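PDB 6A41: dehalogenase from Rhodospirillaceae, which probably removes halogen from organic substrates, using a Rossmann-type fold related to that of the short-chain dehydrogenases/reductases. Local coordinates for residues S128-F133 with S171-A176; D5-I10 with H76-V81. All coordinates share one frame; numbering follows the deposited sequence.

Contact 1: S128-F133 with S171-A176; sequences SGRIVF and SITVNA
R130 and T173 sit opposite each other on adjacent parallel strands, and the arginine reaches across its partner rather than standing clear of the sheet. A sharp bend at its second torsion (chi2 -84°) brings R130 CD to 3.1 Å from T173 OG1 and leaves T173 CG2 over one face of the guanidinium. Folded back in this way, R130 NH1 donates to G129 O at 3.0 Å, with the oxygen close to the guanidinium plane. T173 N reaches the same G129 O from the opposite face of its carbonyl plane, so two donors grip it from both sides. R130 NH2 finds its own partner in S226 O. An alanine in place of R130 would probably leave S226 O without this donor, reduce the grip on G129 O and open a gap beside T173 OG1. Water 1 bridges the two segments, accepting from G129 N and donating to S171 O at 2.7 Å. T173 OG1, placed between backbone N and carbonyl carbon (chi1 70°), is hydrogen-bonded to water 2.

On the face carrying I131 and F133 the side chains that meet across the strands are apolar. The F133 ring turns its edge to the neighbouring strand: CE1 meets V174 CG1 at 3.8 Å, and F133 CB rests against A176 CB at 4.0 Å. I131 CB lies 4.2 Å from V174 CG1. At G129 a CB would press on I172 CG1 and on the preceding carbonyl oxygen. M123 of helix 98-126 and L167 of helix 160-167 cover this face. Backbone bonds, among them N175 N to I131 O, join strands whose intervening chain is largely helical: a beta-alpha-beta crossover within the parallel sheet of a Rossmann fold.

Contact 2: D5-I10 with H76-V81; sequences DRVILI and HIDALV
L9 reaches two side chains of the facing segment at once, and here the contact is tight. Its CG stands anti to the backbone N (chi1 170°), which sends L9 CD2 to 3.8 Å from I77 CD1. The same L9 CD2 lies 3.9 Å from L80 CD1, the two leucines running side by side and pointing the same way. On the other face I8 CG2 meets V81 CG2 at 3.9 Å, and helix 214-225 packs on A79 and V81. The backbone bond from V81 N to L9 O is almost straight (177°). These are the first and fourth strands of the Rossmann sheet, neighbours although two strands and their helices separate them in sequence; between their C-terminal ends lies the topological switch point of the fold, where the direction of chain connection reverses.

Toward D5 and H76 the pairing gives way to polar, partly exposed side chains. V7 O still takes two donors, D78 N and A79 N, but V7 N turns to a side chain, bonding D78 OD2 at 2.9 Å through the anti lone pair of that oxygen. H76 NE2 adds only a weak bond to D78 OD2, while V7 CG2 approaches NE2 of its ring obliquely, at 3.6 Å. R6 crosses D78 almost at a right angle, CD against CG, yet its charge goes to D227 and that of D78 to R126.

How the contacts relate
Both contacts are largely buried and belong to one parallel sheet, in which strand 79-83 of contact 2 borders strand 129-136 of contact 1. The seam between them is backbone pairing: R130 O lies 2.9 Å from L80 N, and V132 N 2.8 Å from L80 O, both probable hydrogen bonds. R130 CB also packs on A79 CB, so the arginine side chain adds packing to that seam. Contact 1 has an apolar layer on its I131 side and buried T173 and N175 on the other, with an arginine and waters serving backbone carbonyls. In contact 2 the polar R6, H76 and D78 gather at one end, where an aspartate carboxylate takes a backbone N-H and forms a salt bridge beyond the pair.

Contact 1: S128-F133 with S171-A176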
ATOM      1  N   SER A 128       8.576 -20.981  18.374  1.00 14.70           N
ATOM      2  CA  SER A 128       9.055 -19.584  18.481  1.00 14.79           C
ATOM      3  C   SER A 128      10.083 -19.381  17.393  1.00 12.67           C
ATOM      4  O   SER A 128      10.744 -20.302  16.987  1.00 11.79           O
ATOM      5  CB  SER A 128       9.611 -19.197  19.915  1.00 16.40           C
ATOM      6  OG  SER A 128      10.832 -19.754  20.097  1.00 17.42           O
ATOM      7  N   GLY A 129      10.150 -18.150  16.855  1.00 11.69           N
ATOM      8  CA  GLY A 129      11.132 -17.818  15.926  1.00 10.74           C
ATOM      9  C   GLY A 129      10.854 -16.483  15.262  1.00 10.57           C
ATOM     10  O   GLY A 129       9.765 -15.914  15.372  1.00  9.36           O
ATOM     11  N   ARG A 130      11.840 -16.073  14.494  1.00 10.07           N
ATOM     12  CA  ARG A 130      11.787 -14.840  13.778  1.00 10.61           C
ATOM     13  C   ARG A 130      12.479 -15.059  12.440  1.00 10.55           C
ATOM     14  O   ARG A 130      13.584 -15.632  12.385  1.00 10.29           O
ATOM     15  CB  ARG A 130      12.548 -13.734  14.505  1.00 10.60           C
ATOM     16  CG  ARG A 130      12.057 -13.411  15.853  1.00 11.32           C
ATOM     17  CD  ARG A 130      10.912 -12.455  15.692  1.00 11.48           C
ATOM     18  NE  ARG A 130      10.448 -12.011  16.999  1.00 11.88           N
ATOM     19  CZ  ARG A 130       9.689 -12.676  17.826  1.00 12.86           C
ATOM     20  NH1 ARG A 130       9.154 -13.856  17.528  1.00 13.30           N
ATOM     21  NH2 ARG A 130       9.356 -12.125  18.944  1.00 13.65           N
ATOM     22  N   ILE A 131      11.866 -14.675  11.355  1.00 10.38           N
ATOM     23  CA  ILE A 131      12.561 -14.680  10.082  1.00 10.90           C
ATOM     24  C   ILE A 131      12.529 -13.230   9.505  1.00  9.94           C
ATOM     25  O   ILE A 131      11.403 -12.651   9.417  1.00  9.33           O
ATOM     26  CB  ILE A 131      11.834 -15.584   9.058  1.00 12.02           C
ATOM     27  CG1 ILE A 131      11.551 -17.025   9.450  1.00 15.02           C
ATOM     28  CG2 ILE A 131      12.548 -15.561   7.710  1.00 13.16           C
ATOM     29  CD1 ILE A 131      12.686 -17.882   9.416  1.00 17.89           C
ATOM     30  N   VAL A 132      13.673 -12.624   9.234  1.00  9.34           N
ATOM     31  CA  VAL A 132      13.729 -11.248   8.690  1.00  9.73           C
ATOM     32  C   VAL A 132      14.435 -11.290   7.350  1.00 10.10           C
ATOM     33  O   VAL A 132      15.568 -11.805   7.255  1.00 10.18           O
ATOM     34  CB  VAL A 132      14.401 -10.238   9.623  1.00 10.93           C
ATOM     35  CG1 VAL A 132      14.544  -8.842   8.961  1.00 10.78           C
ATOM     36  CG2 VAL A 132      13.829 -10.253  11.057  1.00 11.03           C
ATOM     37  N   PHE A 133      13.741 -10.884   6.291  1.00  9.58           N
ATOM     38  CA  PHE A 133      14.353 -10.700   5.013  1.00  9.94           C
ATOM     39  C   PHE A 133      14.973  -9.336   4.961  1.00  9.72           C
ATOM     40  O   PHE A 133      14.259  -8.277   5.113  1.00 10.01           O
ATOM     41  CB  PHE A 133      13.342 -10.941   3.880  1.00 10.86           C
ATOM     42  CG  PHE A 133      12.856 -12.368   3.764  1.00 12.43           C
ATOM     43  CD1 PHE A 133      11.854 -12.841   4.582  1.00 13.86           C
ATOM     44  CD2 PHE A 133      13.319 -13.191   2.791  1.00 14.65           C
ATOM     45  CE1 PHE A 133      11.368 -14.140   4.477  1.00 14.08           C
ATOM     46  CE2 PHE A 133      12.852 -14.525   2.706  1.00 14.88           C
ATOM     47  CZ  PHE A 133      11.924 -14.980   3.596  1.00 14.84           C
ATOM     48  N   SER A 171       3.748 -19.343  16.189  1.00 17.28           N
ATOM     49  CA  SER A 171       4.248 -18.151  16.752  1.00 17.96           C
ATOM     50  C   SER A 171       5.538 -17.615  16.093  1.00 16.78           C
ATOM     51  O   SER A 171       6.159 -16.717  16.637  1.00 20.22           O
ATOM     52  CB  SER A 171       4.444 -18.243  18.273  1.00 18.87           C
ATOM     53  OG  SER A 171       3.286 -18.738  18.900  1.00 19.43           O
ATOM     54  N   ILE A 172       5.875 -18.002  14.919  1.00 12.94           N
ATOM     55  CA  ILE A 172       7.054 -17.485  14.319  1.00 11.49           C
ATOM     56  C   ILE A 172       6.632 -16.290  13.489  1.00 11.09           C
ATOM     57  O   ILE A 172       5.657 -16.366  12.705  1.00 10.88           O
ATOM     58  CB  ILE A 172       7.572 -18.590  13.393  1.00 11.12           C
ATOM     59  CG1 ILE A 172       8.019 -19.792  14.241  1.00 10.87           C
ATOM     60  CG2 ILE A 172       8.658 -18.115  12.453  1.00 11.00           C
ATOM     61  CD1 ILE A 172       8.056 -21.005  13.389  1.00 11.03           C
ATOM     62  N   THR A 173       7.346 -15.176  13.614  1.00 10.76           N
ATOM     63  CA  THR A 173       7.006 -14.016  12.755  1.00 10.09           C
ATOM     64  C   THR A 173       7.906 -13.973  11.516  1.00  9.72           C
ATOM     65  O   THR A 173       9.011 -14.480  11.529  1.00  9.57           O
ATOM     66  CB  THR A 173       7.113 -12.660  13.477  1.00 10.20           C
ATOM     67  OG1 THR A 173       8.483 -12.334  13.740  1.00  9.44           O
ATOM     68  CG2 THR A 173       6.298 -12.640  14.755  1.00 10.36           C
ATOM     69  N   VAL A 174       7.402 -13.395  10.461  1.00  9.08           N
ATOM     70  CA  VAL A 174       8.110 -13.262   9.217  1.00  8.79           C
ATOM     71  C   VAL A 174       7.876 -11.823   8.737  1.00  8.25           C
ATOM     72  O   VAL A 174       6.780 -11.439   8.438  1.00  7.56           O
ATOM     73  CB  VAL A 174       7.628 -14.197   8.168  1.00  9.29           C
ATOM     74  CG1 VAL A 174       8.506 -14.101   6.944  1.00  9.49           C
ATOM     75  CG2 VAL A 174       7.631 -15.638   8.619  1.00  9.41           C
ATOM     76  N   ASN A 175       8.963 -11.132   8.565  1.00  8.02           N
ATOM     77  CA  ASN A 175       8.945  -9.714   8.115  1.00  7.98           C
ATOM     78  C   ASN A 175      10.117  -9.444   7.153  1.00  8.35           C
ATOM     79  O   ASN A 175      11.074 -10.250   7.038  1.00  8.31           O
ATOM     80  CB  ASN A 175       9.109  -8.809   9.338  1.00  7.75           C
ATOM     81  CG  ASN A 175       7.930  -8.891  10.274  1.00  7.89           C
ATOM     82  OD1 ASN A 175       8.081  -9.394  11.441  1.00  9.94           O
ATOM     83  ND2 ASN A 175       6.797  -8.564   9.848  1.00  6.87           N
ATOM     84  N   ALA A 176      10.088  -8.262   6.511  1.00  8.18           N
ATOM     85  CA  ALA A 176      11.225  -7.801   5.724  1.00  8.12           C
ATOM     86  C   ALA A 176      11.529  -6.384   6.101  1.00  8.84           C
ATOM     87  O   ALA A 176      10.619  -5.619   6.566  1.00  8.98           O
ATOM     88  CB  ALA A 176      10.919  -7.836   4.250  1.00  7.93           C
TER
HETATM   89  O   HOH W   1       8.232 -16.436  18.394  1.00 21.69           O
HETATM   90  O   HOH W   2      10.418 -11.314  11.806  1.00  8.29           O

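Contact 2: D5-I10 with H76-V81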
ATOM      1  N   ASP A   5      20.374 -13.722  25.154  1.00 19.03           N
ATOM      2  CA  ASP A   5      20.170 -15.172  25.044  1.00 21.82           C
ATOM      3  C   ASP A   5      19.406 -15.489  23.734  1.00 22.23           C
ATOM      4  O   ASP A   5      18.562 -16.374  23.753  1.00 25.18           O
ATOM      5  CB  ASP A   5      19.375 -15.698  26.263  1.00 23.02           C
ATOM      6  CG  ASP A   5      20.197 -15.570  27.611  1.00 24.33           C
ATOM      7  OD1 ASP A   5      21.412 -15.706  27.632  1.00 25.52           O
ATOM      8  OD2 ASP A   5      19.589 -15.250  28.632  1.00 30.43           O
ATOM      9  N   ARG A   6      19.504 -14.642  22.683  1.00 18.51           N
ATOM     10  CA  ARG A   6      18.874 -15.025  21.407  1.00 17.52           C
ATOM     11  C   ARG A   6      19.979 -15.418  20.452  1.00 15.29           C
ATOM     12  O   ARG A   6      20.946 -14.663  20.338  1.00 13.46           O
ATOM     13  CB  ARG A   6      18.027 -13.875  20.807  1.00 18.67           C
ATOM     14  CG  ARG A   6      16.808 -13.467  21.633  1.00 22.23           C
ATOM     15  CD  ARG A   6      15.776 -14.607  21.663  1.00 25.96           C
ATOM     16  NE  ARG A   6      14.725 -14.323  22.652  1.00 29.72           N
ATOM     17  CZ  ARG A   6      14.655 -14.840  23.877  1.00 31.68           C
ATOM     18  NH1 ARG A   6      15.577 -15.671  24.345  1.00 33.23           N
ATOM     19  NH2 ARG A   6      13.658 -14.483  24.674  1.00 33.80           N
ATOM     20  N   VAL A   7      19.808 -16.525  19.758  1.00 12.99           N
ATOM     21  CA  VAL A   7      20.745 -17.006  18.742  1.00 12.89           C
ATOM     22  C   VAL A   7      20.233 -16.491  17.386  1.00 12.79           C
ATOM     23  O   VAL A   7      19.077 -16.873  16.969  1.00 13.26           O
ATOM     24  CB  VAL A   7      20.822 -18.586  18.714  1.00 13.10           C
ATOM     25  CG1 VAL A   7      21.745 -19.055  17.607  1.00 13.23           C
ATOM     26  CG2 VAL A   7      21.268 -19.086  20.087  1.00 13.57           C
ATOM     27  N   ILE A   8      21.051 -15.635  16.750  1.00 11.46           N
ATOM     28  CA  ILE A   8      20.688 -15.000  15.493  1.00 12.87           C
ATOM     29  C   ILE A   8      21.634 -15.506  14.405  1.00 11.53           C
ATOM     30  O   ILE A   8      22.837 -15.329  14.540  1.00 11.70           O
ATOM     31  CB  ILE A   8      20.791 -13.504  15.633  1.00 14.10           C
ATOM     32  CG1 ILE A   8      19.779 -13.140  16.713  1.00 17.29           C
ATOM     33  CG2 ILE A   8      20.426 -12.804  14.340  1.00 14.55           C
ATOM     34  CD1 ILE A   8      19.632 -11.739  16.964  1.00 20.52           C
ATOM     35  N   LEU A   9      21.110 -16.063  13.326  1.00 10.71           N
ATOM     36  CA  LEU A   9      21.961 -16.463  12.219  1.00  9.83           C
ATOM     37  C   LEU A   9      21.834 -15.415  11.132  1.00  9.40           C
ATOM     38  O   LEU A   9      20.719 -15.146  10.669  1.00  9.42           O
ATOM     39  CB  LEU A   9      21.356 -17.788  11.694  1.00  9.96           C
ATOM     40  CG  LEU A   9      21.939 -18.246  10.398  1.00 10.12           C
ATOM     41  CD1 LEU A   9      23.443 -18.385  10.560  1.00 10.35           C
ATOM     42  CD2 LEU A   9      21.218 -19.577   9.983  1.00 10.54           C
ATOM     43  N   ILE A  10      22.917 -14.811  10.688  1.00  9.04           N
ATOM     44  CA  ILE A  10      22.885 -13.805   9.678  1.00  9.17           C
ATOM     45  C   ILE A  10      23.610 -14.412   8.431  1.00  9.27           C
ATOM     46  O   ILE A  10      24.711 -14.946   8.538  1.00  8.99           O
ATOM     47  CB  ILE A  10      23.651 -12.563  10.081  1.00  9.67           C
ATOM     48  CG1 ILE A  10      23.152 -11.974  11.445  1.00  9.46           C
ATOM     49  CG2 ILE A  10      23.557 -11.471   8.982  1.00  9.76           C
ATOM     50  CD1 ILE A  10      24.022 -10.879  12.039  1.00  9.87           C
ATOM     51  N   HIS A  76      19.767 -24.535  18.572  1.00 14.88           N
ATOM     52  CA  HIS A  76      18.610 -23.868  17.986  1.00 14.21           C
ATOM     53  C   HIS A  76      19.013 -22.583  17.388  1.00 13.27           C
ATOM     54  O   HIS A  76      20.053 -22.125  17.668  1.00 12.68           O
ATOM     55  CB  HIS A  76      17.523 -23.609  19.071  1.00 14.98           C
ATOM     56  CG  HIS A  76      17.886 -22.603  20.095  1.00 15.32           C
ATOM     57  ND1 HIS A  76      18.738 -22.879  21.131  1.00 15.85           N
ATOM     58  CD2 HIS A  76      17.631 -21.261  20.172  1.00 16.58           C
ATOM     59  CE1 HIS A  76      18.926 -21.798  21.867  1.00 16.51           C
ATOM     60  NE2 HIS A  76      18.287 -20.795  21.294  1.00 17.38           N
ATOM     61  N   ILE A  77      18.104 -22.026  16.610  1.00 13.23           N
ATOM     62  CA  ILE A  77      18.199 -20.662  16.034  1.00 13.37           C
ATOM     63  C   ILE A  77      16.922 -19.860  16.387  1.00 12.84           C
ATOM     64  O   ILE A  77      15.814 -20.294  16.051  1.00 14.63           O
ATOM     65  CB  ILE A  77      18.402 -20.692  14.494  1.00 13.39           C
ATOM     66  CG1 ILE A  77      19.751 -21.365  14.155  1.00 14.69           C
ATOM     67  CG2 ILE A  77      18.338 -19.301  13.886  1.00 13.89           C
ATOM     68  CD1 ILE A  77      19.789 -21.869  12.702  1.00 15.32           C
ATOM     69  N   ASP A  78      17.069 -18.724  17.050  1.00 12.16           N
ATOM     70  CA  ASP A  78      15.905 -17.923  17.399  1.00 12.35           C
ATOM     71  C   ASP A  78      15.477 -17.026  16.243  1.00 12.37           C
ATOM     72  O   ASP A  78      14.270 -16.679  16.130  1.00 13.49           O
ATOM     73  CB  ASP A  78      16.190 -17.047  18.598  1.00 13.21           C
ATOM     74  CG  ASP A  78      16.301 -17.856  19.881  1.00 15.12           C
ATOM     75  OD1 ASP A  78      15.313 -18.563  20.226  1.00 15.10           O
ATOM     76  OD2 ASP A  78      17.381 -17.899  20.480  1.00 16.45           O
ATOM     77  N   ALA A  79      16.442 -16.498  15.462  1.00 11.43           N
ATOM     78  CA  ALA A  79      16.139 -15.653  14.342  1.00 11.37           C
ATOM     79  C   ALA A  79      17.039 -15.900  13.149  1.00 11.32           C
ATOM     80  O   ALA A  79      18.299 -16.102  13.324  1.00 12.06           O
ATOM     81  CB  ALA A  79      16.346 -14.183  14.747  1.00 11.55           C
ATOM     82  N   LEU A  80      16.431 -15.966  11.982  1.00 10.07           N
ATOM     83  CA  LEU A  80      17.144 -15.999  10.720  1.00  9.89           C
ATOM     84  C   LEU A  80      17.105 -14.623  10.089  1.00  9.41           C
ATOM     85  O   LEU A  80      15.989 -14.119   9.762  1.00  9.46           O
ATOM     86  CB  LEU A  80      16.603 -17.030   9.776  1.00  9.64           C
ATOM     87  CG  LEU A  80      17.016 -17.049   8.288  1.00  9.37           C
ATOM     88  CD1 LEU A  80      18.528 -17.351   8.256  1.00  9.70           C
ATOM     89  CD2 LEU A  80      16.245 -18.073   7.498  1.00  9.18           C
ATOM     90  N   VAL A  81      18.253 -14.050   9.805  1.00  8.91           N
ATOM     91  CA  VAL A  81      18.283 -12.820   9.055  1.00  8.71           C
ATOM     92  C   VAL A  81      18.752 -13.144   7.655  1.00  9.39           C
ATOM     93  O   VAL A  81      19.974 -13.504   7.454  1.00  8.30           O
ATOM     94  CB  VAL A  81      19.229 -11.800   9.731  1.00  9.30           C
ATOM     95  CG1 VAL A  81      19.364 -10.569   8.892  1.00  9.29           C
ATOM     96  CG2 VAL A  81      18.770 -11.459  11.128  1.00  9.51           C
TER